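Local coordinates for spore germination protein B3 (Bacillus subtilis subsp. subtilis, PDB 3N54), which takes part in the spore germination response to a mixture of L-asparagine, glucose, fructose and potassium ions, as a lipoprotein component of a germinant receptor, at residues A[245-251]-A[332-338]; A[236-240]-A[309-314]; A[206-212]-A[229-234]. All blocks are in the same frame, centred on the assembly; numbering follows the deposited sequence.

Contact 1 (A[245-251]-A[332-338]); sequences PVFHISV and TDFKYDI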
loop_
_atom_site.group_PDB
_atom_site.type_symbol
_atom_site.label_atom_id
_atom_site.label_comp_id
_atom_site.label_asym_id
_atom_site.label_seq_id
_atom_site.Cartn_x
_atom_site.Cartn_y
_atom_site.Cartn_z
ATOM N N PRO A 245 14.361 -9.048 -20.635
ATOM C CA PRO A 245 14.920 -7.720 -20.389
ATOM C C PRO A 245 16.023 -7.712 -19.331
ATOM O O PRO A 245 16.043 -8.571 -18.450
ATOM C CB PRO A 245 13.713 -6.909 -19.886
ATOM C CG PRO A 245 12.574 -7.887 -19.718
ATOM C CD PRO A 245 13.126 -9.265 -19.870
ATOM N N VAL A 246 16.934 -6.749 -19.439
ATOM C CA VAL A 246 17.977 -6.534 -18.443
ATOM C C VAL A 246 17.939 -5.063 -18.036
ATOM O O VAL A 246 18.250 -4.185 -18.841
ATOM C CB VAL A 246 19.378 -6.886 -18.973
ATOM C CG1 VAL A 246 20.442 -6.537 -17.939
ATOM C CG2 VAL A 246 19.458 -8.361 -19.344
ATOM N N PHE A 247 17.546 -4.801 -16.792
ATOM C CA PHE A 247 17.449 -3.436 -16.282
ATOM C C PHE A 247 18.777 -2.941 -15.734
ATOM O O PHE A 247 19.295 -3.497 -14.772
ATOM C CB PHE A 247 16.394 -3.339 -15.172
ATOM C CG PHE A 247 14.979 -3.257 -15.674
ATOM C CD1 PHE A 247 14.423 -2.036 -16.015
ATOM C CD2 PHE A 247 14.199 -4.395 -15.785
ATOM C CE1 PHE A 247 13.115 -1.950 -16.475
ATOM C CE2 PHE A 247 12.889 -4.319 -16.243
ATOM C CZ PHE A 247 12.348 -3.095 -16.589
ATOM N N HIS A 248 19.326 -1.903 -16.357
ATOM C CA HIS A 248 20.512 -1.231 -15.841
ATOM C C HIS A 248 20.030 -0.064 -14.998
ATOM O O HIS A 248 19.523 0.926 -15.528
ATOM C CB HIS A 248 21.419 -0.728 -16.964
ATOM C CG HIS A 248 22.201 -1.806 -17.642
ATOM N ND1 HIS A 248 21.656 -2.635 -18.598
ATOM C CD2 HIS A 248 23.495 -2.180 -17.513
ATOM C CE1 HIS A 248 22.579 -3.477 -19.024
ATOM N NE2 HIS A 248 23.704 -3.222 -18.381
ATOM N N ILE A 249 20.177 -0.192 -13.686
ATOM C CA ILE A 249 19.732 0.830 -12.757
ATOM C C ILE A 249 20.929 1.552 -12.164
ATOM O O ILE A 249 21.841 0.925 -11.621
ATOM C CB ILE A 249 18.890 0.224 -11.626
ATOM C CG1 ILE A 249 17.648 -0.458 -12.209
ATOM C CG2 ILE A 249 18.508 1.297 -10.612
ATOM C CD1 ILE A 249 16.653 -0.942 -11.170
ATOM N N SER A 250 20.915 2.874 -12.276
ATOM C CA SER A 250 21.964 3.720 -11.747
ATOM C C SER A 250 21.387 4.520 -10.595
ATOM O O SER A 250 20.328 5.120 -10.735
ATOM C CB SER A 250 22.486 4.658 -12.835
ATOM O OG SER A 250 23.563 5.443 -12.360
ATOM N N VAL A 251 22.070 4.514 -9.455
ATOM C CA VAL A 251 21.630 5.259 -8.284
ATOM C C VAL A 251 22.736 6.213 -7.857
ATOM O O VAL A 251 23.859 5.791 -7.583
ATOM C CB VAL A 251 21.267 4.321 -7.101
ATOM C CG1 VAL A 251 20.918 5.125 -5.860
ATOM C CG2 VAL A 251 20.118 3.401 -7.477
ATOM N N THR A 332 13.584 -11.439 -15.422
ATOM C CA THR A 332 14.421 -10.282 -15.716
ATOM C C THR A 332 15.664 -10.227 -14.827
ATOM O O THR A 332 15.626 -10.634 -13.668
ATOM C CB THR A 332 13.605 -8.976 -15.565
ATOM O OG1 THR A 332 12.474 -9.020 -16.447
ATOM C CG2 THR A 332 14.447 -7.761 -15.891
ATOM N N ASP A 333 16.762 -9.726 -15.389
ATOM C CA ASP A 333 18.016 -9.554 -14.662
ATOM C C ASP A 333 18.236 -8.079 -14.370
ATOM O O ASP A 333 17.804 -7.217 -15.135
ATOM C CB ASP A 333 19.199 -10.100 -15.468
ATOM C CG ASP A 333 19.112 -11.599 -15.699
ATOM O OD1 ASP A 333 20.178 -12.246 -15.770
ATOM O OD2 ASP A 333 17.988 -12.138 -15.806
ATOM N N PHE A 334 18.922 -7.797 -13.270
ATOM C CA PHE A 334 19.193 -6.429 -12.859
ATOM C C PHE A 334 20.682 -6.219 -12.644
ATOM O O PHE A 334 21.362 -7.073 -12.073
ATOM C CB PHE A 334 18.425 -6.098 -11.573
ATOM C CG PHE A 334 16.932 -6.145 -11.735
ATOM C CD1 PHE A 334 16.251 -7.346 -11.640
ATOM C CD2 PHE A 334 16.211 -4.988 -11.998
ATOM C CE1 PHE A 334 14.871 -7.397 -11.802
ATOM C CE2 PHE A 334 14.833 -5.026 -12.164
ATOM C CZ PHE A 334 14.161 -6.233 -12.067
ATOM N N LYS A 335 21.175 -5.081 -13.120
ATOM C CA LYS A 335 22.560 -4.688 -12.954
ATOM C C LYS A 335 22.539 -3.307 -12.326
ATOM O O LYS A 335 21.978 -2.372 -12.896
ATOM C CB LYS A 335 23.281 -4.649 -14.301
ATOM C CG LYS A 335 23.309 -5.982 -15.050
ATOM C CD LYS A 335 24.193 -7.008 -14.354
ATOM C CE LYS A 335 24.324 -8.285 -15.177
ATOM N NZ LYS A 335 23.013 -8.979 -15.349
ATOM N N TYR A 336 23.144 -3.178 -11.153
ATOM C CA TYR A 336 23.092 -1.936 -10.401
ATOM C C TYR A 336 24.412 -1.185 -10.456
ATOM O O TYR A 336 25.478 -1.791 -10.485
ATOM C CB TYR A 336 22.721 -2.225 -8.943
ATOM C CG TYR A 336 21.454 -3.036 -8.795
ATOM C CD1 TYR A 336 20.217 -2.415 -8.660
ATOM C CD2 TYR A 336 21.490 -4.425 -8.809
ATOM C CE1 TYR A 336 19.047 -3.157 -8.535
ATOM C CE2 TYR A 336 20.327 -5.173 -8.683
ATOM C CZ TYR A 336 19.109 -4.533 -8.546
ATOM O OH TYR A 336 17.959 -5.276 -8.422
ATOM N N ASP A 337 24.323 0.139 -10.486
ATOM C CA ASP A 337 25.485 1.002 -10.409
ATOM C C ASP A 337 25.151 2.043 -9.352
ATOM O O ASP A 337 24.476 3.034 -9.627
ATOM C CB ASP A 337 25.791 1.638 -11.767
ATOM C CG ASP A 337 27.067 2.476 -11.755
ATOM O OD1 ASP A 337 27.705 2.584 -12.822
ATOM O OD2 ASP A 337 27.439 3.022 -10.692
ATOM N N ILE A 338 25.618 1.802 -8.134
ATOM C CA ILE A 338 25.278 2.653 -7.007
ATOM C C ILE A 338 26.473 3.510 -6.620
ATOM O O ILE A 338 27.565 2.995 -6.399
ATOM C CB ILE A 338 24.805 1.804 -5.812
ATOM C CG1 ILE A 338 23.677 0.865 -6.257
ATOM C CG2 ILE A 338 24.348 2.693 -4.681
ATOM C CD1 ILE A 338 23.092 0.028 -5.150
#

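Contact 2 (A[236-240]-A[309-314]); sequences IKPVI and HIRIQH. With SO4 (sulfate ion), chain J.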
loop_
_atom_site.group_PDB
_atom_site.type_symbol
_atom_site.label_atom_id
_atom_site.label_comp_id
_atom_site.label_asym_id
_atom_site.label_seq_id
_atom_site.Cartn_x
_atom_site.Cartn_y
_atom_site.Cartn_z
ATOM N N ILE A 236 17.079 4.520 -15.012
ATOM C CA ILE A 236 16.828 3.129 -15.365
ATOM C C ILE A 236 16.867 2.950 -16.874
ATOM O O ILE A 236 16.098 3.577 -17.595
ATOM C CB ILE A 236 15.463 2.655 -14.848
ATOM C CG1 ILE A 236 15.389 2.796 -13.325
ATOM C CG2 ILE A 236 15.221 1.214 -15.244
ATOM C CD1 ILE A 236 14.106 2.263 -12.721
ATOM N N LYS A 237 17.761 2.083 -17.343
ATOM C CA LYS A 237 17.914 1.805 -18.765
ATOM C C LYS A 237 17.699 0.314 -19.032
ATOM O O LYS A 237 18.596 -0.494 -18.794
ATOM C CB LYS A 237 19.305 2.240 -19.240
ATOM C CG LYS A 237 19.530 2.084 -20.734
ATOM C CD LYS A 237 20.892 2.617 -21.161
ATOM C CE LYS A 237 21.038 2.591 -22.676
ATOM N NZ LYS A 237 22.359 3.113 -23.132
ATOM N N PRO A 238 16.497 -0.062 -19.500
ATOM C CA PRO A 238 16.260 -1.461 -19.847
ATOM C C PRO A 238 16.807 -1.811 -21.229
ATOM O O PRO A 238 16.618 -1.047 -22.173
ATOM C CB PRO A 238 14.734 -1.570 -19.834
ATOM C CG PRO A 238 14.256 -0.210 -20.145
ATOM C CD PRO A 238 15.262 0.739 -19.570
ATOM N N VAL A 239 17.482 -2.954 -21.329
ATOM C CA VAL A 239 18.016 -3.455 -22.591
ATOM C C VAL A 239 17.532 -4.885 -22.793
ATOM O O VAL A 239 17.655 -5.710 -21.889
ATOM C CB VAL A 239 19.557 -3.448 -22.606
ATOM C CG1 VAL A 239 20.075 -3.983 -23.928
ATOM C CG2 VAL A 239 20.094 -2.048 -22.355
ATOM N N ILE A 240 16.983 -5.179 -23.971
ATOM C CA ILE A 240 16.499 -6.527 -24.265
ATOM C C ILE A 240 17.644 -7.341 -24.840
ATOM O O ILE A 240 18.196 -6.984 -25.882
ATOM C CB ILE A 240 15.323 -6.538 -25.260
ATOM C CG1 ILE A 240 14.063 -5.952 -24.626
ATOM C CG2 ILE A 240 15.022 -7.965 -25.694
ATOM C CD1 ILE A 240 14.157 -4.491 -24.261
ATOM N N HIS A 309 9.059 1.619 -17.834
ATOM C CA HIS A 309 10.357 1.955 -18.420
ATOM C C HIS A 309 10.621 1.209 -19.727
ATOM O O HIS A 309 11.238 1.768 -20.634
ATOM C CB HIS A 309 11.479 1.726 -17.406
ATOM C CG HIS A 309 11.419 2.667 -16.247
ATOM N ND1 HIS A 309 11.984 3.924 -16.279
ATOM C CD2 HIS A 309 10.827 2.552 -15.034
ATOM C CE1 HIS A 309 11.759 4.536 -15.129
ATOM N NE2 HIS A 309 11.060 3.724 -14.356
ATOM N N ILE A 310 10.151 -0.033 -19.838
ATOM C CA ILE A 310 10.299 -0.767 -21.097
ATOM C C ILE A 310 9.253 -0.310 -22.121
ATOM O O ILE A 310 9.464 -0.450 -23.322
ATOM C CB ILE A 310 10.261 -2.310 -20.917
ATOM C CG1 ILE A 310 8.881 -2.804 -20.489
ATOM C CG2 ILE A 310 11.317 -2.759 -19.904
ATOM C CD1 ILE A 310 8.798 -4.308 -20.450
ATOM N N ARG A 311 8.132 0.232 -21.646
ATOM C CA ARG A 311 7.112 0.788 -22.540
ATOM C C ARG A 311 7.659 2.008 -23.293
ATOM O O ARG A 311 7.425 2.160 -24.489
ATOM C CB ARG A 311 5.846 1.166 -21.758
ATOM C CG ARG A 311 4.773 1.869 -22.590
ATOM C CD ARG A 311 3.481 2.090 -21.802
ATOM N NE ARG A 311 3.700 2.863 -20.579
ATOM C CZ ARG A 311 3.871 4.184 -20.524
ATOM N NH1 ARG A 311 3.858 4.926 -21.627
ATOM N NH2 ARG A 311 4.066 4.773 -19.348
ATOM N N ILE A 312 8.402 2.856 -22.584
ATOM C CA ILE A 312 8.973 4.075 -23.159
ATOM C C ILE A 312 10.193 3.775 -24.038
ATOM O O ILE A 312 10.288 4.271 -25.158
ATOM C CB ILE A 312 9.377 5.086 -22.057
ATOM C CG1 ILE A 312 8.164 5.485 -21.209
ATOM C CG2 ILE A 312 9.985 6.339 -22.672
ATOM C CD1 ILE A 312 8.517 6.295 -19.972
ATOM N N GLN A 313 11.118 2.965 -23.527
ATOM C CA GLN A 313 12.350 2.637 -24.255
ATOM C C GLN A 313 12.165 1.595 -25.355
ATOM O O GLN A 313 12.870 1.645 -26.362
ATOM C CB GLN A 313 13.446 2.146 -23.297
ATOM C CG GLN A 313 14.288 3.237 -22.646
ATOM C CD GLN A 313 13.492 4.147 -21.734
ATOM O OE1 GLN A 313 12.636 4.903 -22.192
ATOM N NE2 GLN A 313 13.788 4.097 -20.436
ATOM N N HIS A 314 11.242 0.652 -25.167
ATOM C CA HIS A 314 11.059 -0.436 -26.137
ATOM C C HIS A 314 9.590 -0.793 -26.400
ATOM O O HIS A 314 9.126 -1.856 -25.986
ATOM C CB HIS A 314 11.845 -1.666 -25.669
ATOM C CG HIS A 314 13.319 -1.426 -25.567
ATOM N ND1 HIS A 314 14.140 -1.362 -26.672
ATOM C CD2 HIS A 314 14.117 -1.213 -24.493
ATOM C CE1 HIS A 314 15.381 -1.128 -26.285
ATOM N NE2 HIS A 314 15.395 -1.037 -24.967
HETATM S S SO4 J . 11.826 -1.691 -29.605
HETATM O O1 SO4 J . 12.196 -2.328 -30.865
HETATM O O2 SO4 J . 11.260 -2.717 -28.737
HETATM O O3 SO4 J . 12.997 -1.073 -28.993
HETATM O O4 SO4 J . 10.832 -0.652 -29.856
#

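Contact 3 (A[206-212]-A[229-234]); sequences WVMGTIQ and IKKSKT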
loop_
_atom_site.group_PDB
_atom_site.type_symbol
_atom_site.label_atom_id
_atom_site.label_comp_id
_atom_site.label_asym_id
_atom_site.label_seq_id
_atom_site.Cartn_x
_atom_site.Cartn_y
_atom_site.Cartn_z
ATOM N N TRP A 206 14.448 3.599 -2.500
ATOM C CA TRP A 206 15.753 4.234 -2.696
ATOM C C TRP A 206 16.281 3.946 -4.091
ATOM O O TRP A 206 16.702 4.854 -4.811
ATOM C CB TRP A 206 16.749 3.700 -1.657
ATOM C CG TRP A 206 18.007 4.502 -1.439
ATOM C CD1 TRP A 206 18.769 5.138 -2.379
ATOM C CD2 TRP A 206 18.683 4.687 -0.189
ATOM N NE1 TRP A 206 19.859 5.731 -1.783
ATOM C CE2 TRP A 206 19.827 5.470 -0.441
ATOM C CE3 TRP A 206 18.420 4.278 1.124
ATOM C CZ2 TRP A 206 20.709 5.852 0.570
ATOM C CZ3 TRP A 206 19.299 4.657 2.129
ATOM C CH2 TRP A 206 20.432 5.435 1.846
ATOM N N VAL A 207 16.267 2.671 -4.457
ATOM C CA VAL A 207 16.784 2.223 -5.745
ATOM C C VAL A 207 15.907 2.714 -6.904
ATOM O O VAL A 207 16.425 3.065 -7.962
ATOM C CB VAL A 207 16.924 0.684 -5.779
ATOM C CG1 VAL A 207 17.392 0.204 -7.146
ATOM C CG2 VAL A 207 17.903 0.220 -4.697
ATOM N N MET A 208 14.592 2.761 -6.693
ATOM C CA MET A 208 13.662 3.225 -7.724
ATOM C C MET A 208 13.624 4.749 -7.857
ATOM O O MET A 208 13.046 5.266 -8.809
ATOM C CB MET A 208 12.253 2.693 -7.453
ATOM C CG MET A 208 12.148 1.175 -7.517
ATOM S SD MET A 208 12.643 0.475 -9.099
ATOM C CE MET A 208 11.411 1.213 -10.172
ATOM N N GLY A 209 14.222 5.468 -6.908
ATOM C CA GLY A 209 14.303 6.931 -6.994
ATOM C C GLY A 209 13.108 7.693 -6.451
ATOM O O GLY A 209 13.036 8.909 -6.593
ATOM N N THR A 210 12.175 6.988 -5.819
ATOM C CA THR A 210 11.002 7.614 -5.224
ATOM C C THR A 210 11.229 8.024 -3.769
ATOM O O THR A 210 10.335 8.582 -3.141
ATOM C CB THR A 210 9.797 6.664 -5.274
ATOM O OG1 THR A 210 10.163 5.400 -4.698
ATOM C CG2 THR A 210 9.345 6.458 -6.710
ATOM N N ILE A 211 12.416 7.750 -3.234
ATOM C CA ILE A 211 12.728 8.072 -1.841
ATOM C C ILE A 211 12.909 9.574 -1.653
ATOM O O ILE A 211 13.474 10.250 -2.512
ATOM C CB ILE A 211 14.007 7.332 -1.365
ATOM C CG1 ILE A 211 14.127 7.386 0.161
ATOM C CG2 ILE A 211 15.251 7.917 -2.034
ATOM C CD1 ILE A 211 15.041 6.310 0.740
ATOM N N GLN A 212 12.429 10.090 -0.526
ATOM C CA GLN A 212 12.555 11.510 -0.219
ATOM C C GLN A 212 13.724 11.701 0.737
ATOM O O GLN A 212 14.659 12.453 0.453
ATOM C CB GLN A 212 11.256 12.044 0.390
ATOM C CG GLN A 212 11.104 13.559 0.325
ATOM C CD GLN A 212 10.818 14.072 -1.080
ATOM O OE1 GLN A 212 10.623 13.293 -2.017
ATOM N NE2 GLN A 212 10.792 15.392 -1.231
ATOM N N ILE A 229 20.326 10.460 3.859
ATOM C CA ILE A 229 20.077 10.938 2.504
ATOM C C ILE A 229 19.737 12.429 2.467
ATOM O O ILE A 229 18.915 12.902 3.252
ATOM C CB ILE A 229 18.899 10.178 1.849
ATOM C CG1 ILE A 229 19.199 8.679 1.744
ATOM C CG2 ILE A 229 18.600 10.739 0.467
ATOM C CD1 ILE A 229 18.005 7.864 1.290
ATOM N N LYS A 230 20.378 13.161 1.559
ATOM C CA LYS A 230 20.043 14.564 1.313
ATOM C C LYS A 230 19.328 14.700 -0.033
ATOM O O LYS A 230 18.281 15.341 -0.123
ATOM C CB LYS A 230 21.291 15.447 1.364
ATOM C CG LYS A 230 21.647 15.939 2.766
ATOM C CD LYS A 230 20.709 17.058 3.219
ATOM C CE LYS A 230 21.198 17.731 4.497
ATOM N NZ LYS A 230 20.484 19.022 4.749
ATOM N N LYS A 231 19.901 14.094 -1.070
ATOM C CA LYS A 231 19.290 14.070 -2.395
ATOM C C LYS A 231 19.709 12.787 -3.113
ATOM O O LYS A 231 20.869 12.383 -3.036
ATOM C CB LYS A 231 19.698 15.311 -3.199
ATOM C CG LYS A 231 18.807 15.604 -4.404
ATOM C CD LYS A 231 19.065 17.002 -4.979
ATOM C CE LYS A 231 18.029 17.374 -6.041
ATOM N NZ LYS A 231 18.195 18.768 -6.565
ATOM N N SER A 232 18.760 12.140 -3.784
ATOM C CA SER A 232 19.036 10.905 -4.516
ATOM C C SER A 232 18.308 10.886 -5.857
ATOM O O SER A 232 17.174 11.350 -5.963
ATOM C CB SER A 232 18.635 9.681 -3.686
ATOM O OG SER A 232 19.087 8.480 -4.292
ATOM N N LYS A 233 18.974 10.344 -6.873
ATOM C CA LYS A 233 18.432 10.265 -8.222
ATOM C C LYS A 233 18.677 8.881 -8.806
ATOM O O LYS A 233 19.704 8.264 -8.531
ATOM C CB LYS A 233 19.088 11.318 -9.116
ATOM C CG LYS A 233 18.942 12.751 -8.615
ATOM C CD LYS A 233 19.567 13.751 -9.585
ATOM C CE LYS A 233 19.317 15.197 -9.148
ATOM N NZ LYS A 233 19.824 16.196 -10.137
ATOM N N THR A 234 17.741 8.401 -9.617
ATOM C CA THR A 234 17.870 7.095 -10.252
ATOM C C THR A 234 17.590 7.158 -11.748
ATOM O O THR A 234 16.618 7.774 -12.177
ATOM C CB THR A 234 16.911 6.063 -9.618
ATOM O OG1 THR A 234 17.384 5.706 -8.312
ATOM C CG2 THR A 234 16.820 4.806 -10.478
HETATM O O HOH W 1 17.535 7.129 -5.993
#

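Contact 1 (A[245-251]-A[332-338])
Parallel pairing of Val246–Val251 with Asp333–Ile338 joins two adjacent strands of the four-stranded mixed sheet in the C-terminal domain. The chain between them is largely helical, including the long helix 271-299, so the pair is the strand part of an extended beta-alpha-beta crossover, and 333-342 forms an outer strand of the sheet. The backbone ladder begins with a weak bond from Asp333 N to Pro245 O and then tightens: Phe247 N donates to Asp333 O at 2.9 Å, and the N atoms of Lys335 and Asp337 donate in turn to the carbonyls of Phe247 and Ile249. Ile249 and Val251 donate back through their N atoms to the carbonyls of Lys335 and Asp337.

One face of the ladder carries Phe247, Ile249 and Val251 next to Phe334, Tyr336 and Ile338, and helices 271-299, 306-313 and 325-331 pack against its aromatic groups. The two phenylalanine side chains run side by side. Their planes are only 12° apart, but the rings are slid past each other, and the closest approach of the two side chains is Phe247 CB to Phe334 CD2, 3.6 Å. Ile249 places CG1 beside its backbone N (chi1 -61°) and extends the branch to CD1, which meets the edge of the Phe334 ring at CD2, 4.2 Å away. Its CB meanwhile lies near Tyr336 CD1.

On the other face the exposed residues Asp333, Lys335 and Asp337 stand beside Val246, His248 and Ser250. The aliphatic part of Lys335 passes His248, with CG above one ring face near its rim. At the start of the pair, Thr332 OG1 is hydrogen-bonded to Ile328 O in the preceding helix, while Thr332 CG2 abuts the edge of the Phe247 ring, in plane, 3.4 Å from CD2.

Contact 2 (A[236-240]-A[309-314])
Ile236 meets His309 from over the imidazole: the two side chains cross at about a right angle, and CD1 of Ile236 lies 4.0 Å from the ring centroid in a CH-pi contact. Two residues on, Pro238 fills the middle of the interface. Its CB presses on Ile310 CG2 at 3.6 Å, CG lies against the backbone carbonyl of His309, and CD lies near NE2 of the Gln313 side-chain amide. The Pro238 carbonyl oxygen lies in the plane of the His314 ring and receives a weak, bent hydrogen bond from NE2, 3.0 Å long with an angle of 133°. Ile240 closes the strand end, its CD1 over one face of the same ring, 3.5 Å from the centroid.

With CG beside the backbone N (chi1 -61°), His314 reaches from the helix end to the strand while its ND1 donates to sulfate O3 at 2.6 Å. Donation from both nitrogens would suit a protonated, cationic ring beside the anion. Replacing His314 by an alanine removes both ring nitrogens and is likely to leave the Pro238 carbonyl and the sulfate each without this donor, with a gap beside Ile240 CD1.

His314 also occupies the N-cap position of helix 315-321, whose Asp316 N and Tyr317 N bind the same sulfate, probably a crystallisation ion. Helical residues 309-313 thus cross strand residues 236-240 at 71°, laying helix 306-313 over strand 223-240, with Phe247 of strand 245-258 touching Ile236, Pro238 and Ile310.

Contact 3 (A[206-212]-A[229-234])
The indole of Trp206 carries Ile229 over one face, where CG1 packs 3.4 Å from CZ2 and the end of the same branch lies above the six-membered ring. NE1 of Trp206 is hydrogen-bonded to Thr253 OG1, and the Phe340 ring meets the indole at a small interplanar angle. Trp206 turns CG away from its backbone N (chi1 -163°), which brings the indole up against Ile229. Ile211 comes tip to tip with Ile229 through their CD1 atoms.

Farther along, Thr234 OG1 donates to Val207 O at 2.8 Å, approaching from above the carbonyl plane. A water gives hydrogen bonds to Trp206 O and Thr234 OG1, each 2.7 Å from it, and is also bonded to Ser232 OG, which has Thr253 as a further partner. In the last helical turn, Val207 O is therefore bonded directly by the strand and Trp206 O is linked to it through the water.

Gly209, at positive phi, lies against Thr234, where a beta carbon would collide with Thr234 CB. It ends helix 198-208 in a Schellman motif, here docked on a strand just beyond the classic beta bulge that Lys230 and Lys231 form opposite Lys254.

How the contacts relate
All three contacts lie in the C-terminal domain and on its mixed sheet, whose strands run in the order 215-220, 223-240, 245-258, 333-342. Contact 3 closes first along the chain. Contacts 1 and 2 then interleave, since 236-240 precedes 245-251 and 309-314 precedes 332-338. Strand 223-240 carries both contact 3 and contact 2, whose centres are 20 Å apart. Contact 1 lies 11 Å from contact 2 and 15 Å from contact 3, centre to centre. Backbone pairing of Val246 with Val239 and of His248 with Lys237 couples contacts 1 and 2, while Ile249 and Val251 pack against Val207 and Thr234 of contact 3. Contacts 3 and 2 dock helices 198-208 and 306-313 on the same sheet face, while contact 1 adds outer strand 333-342.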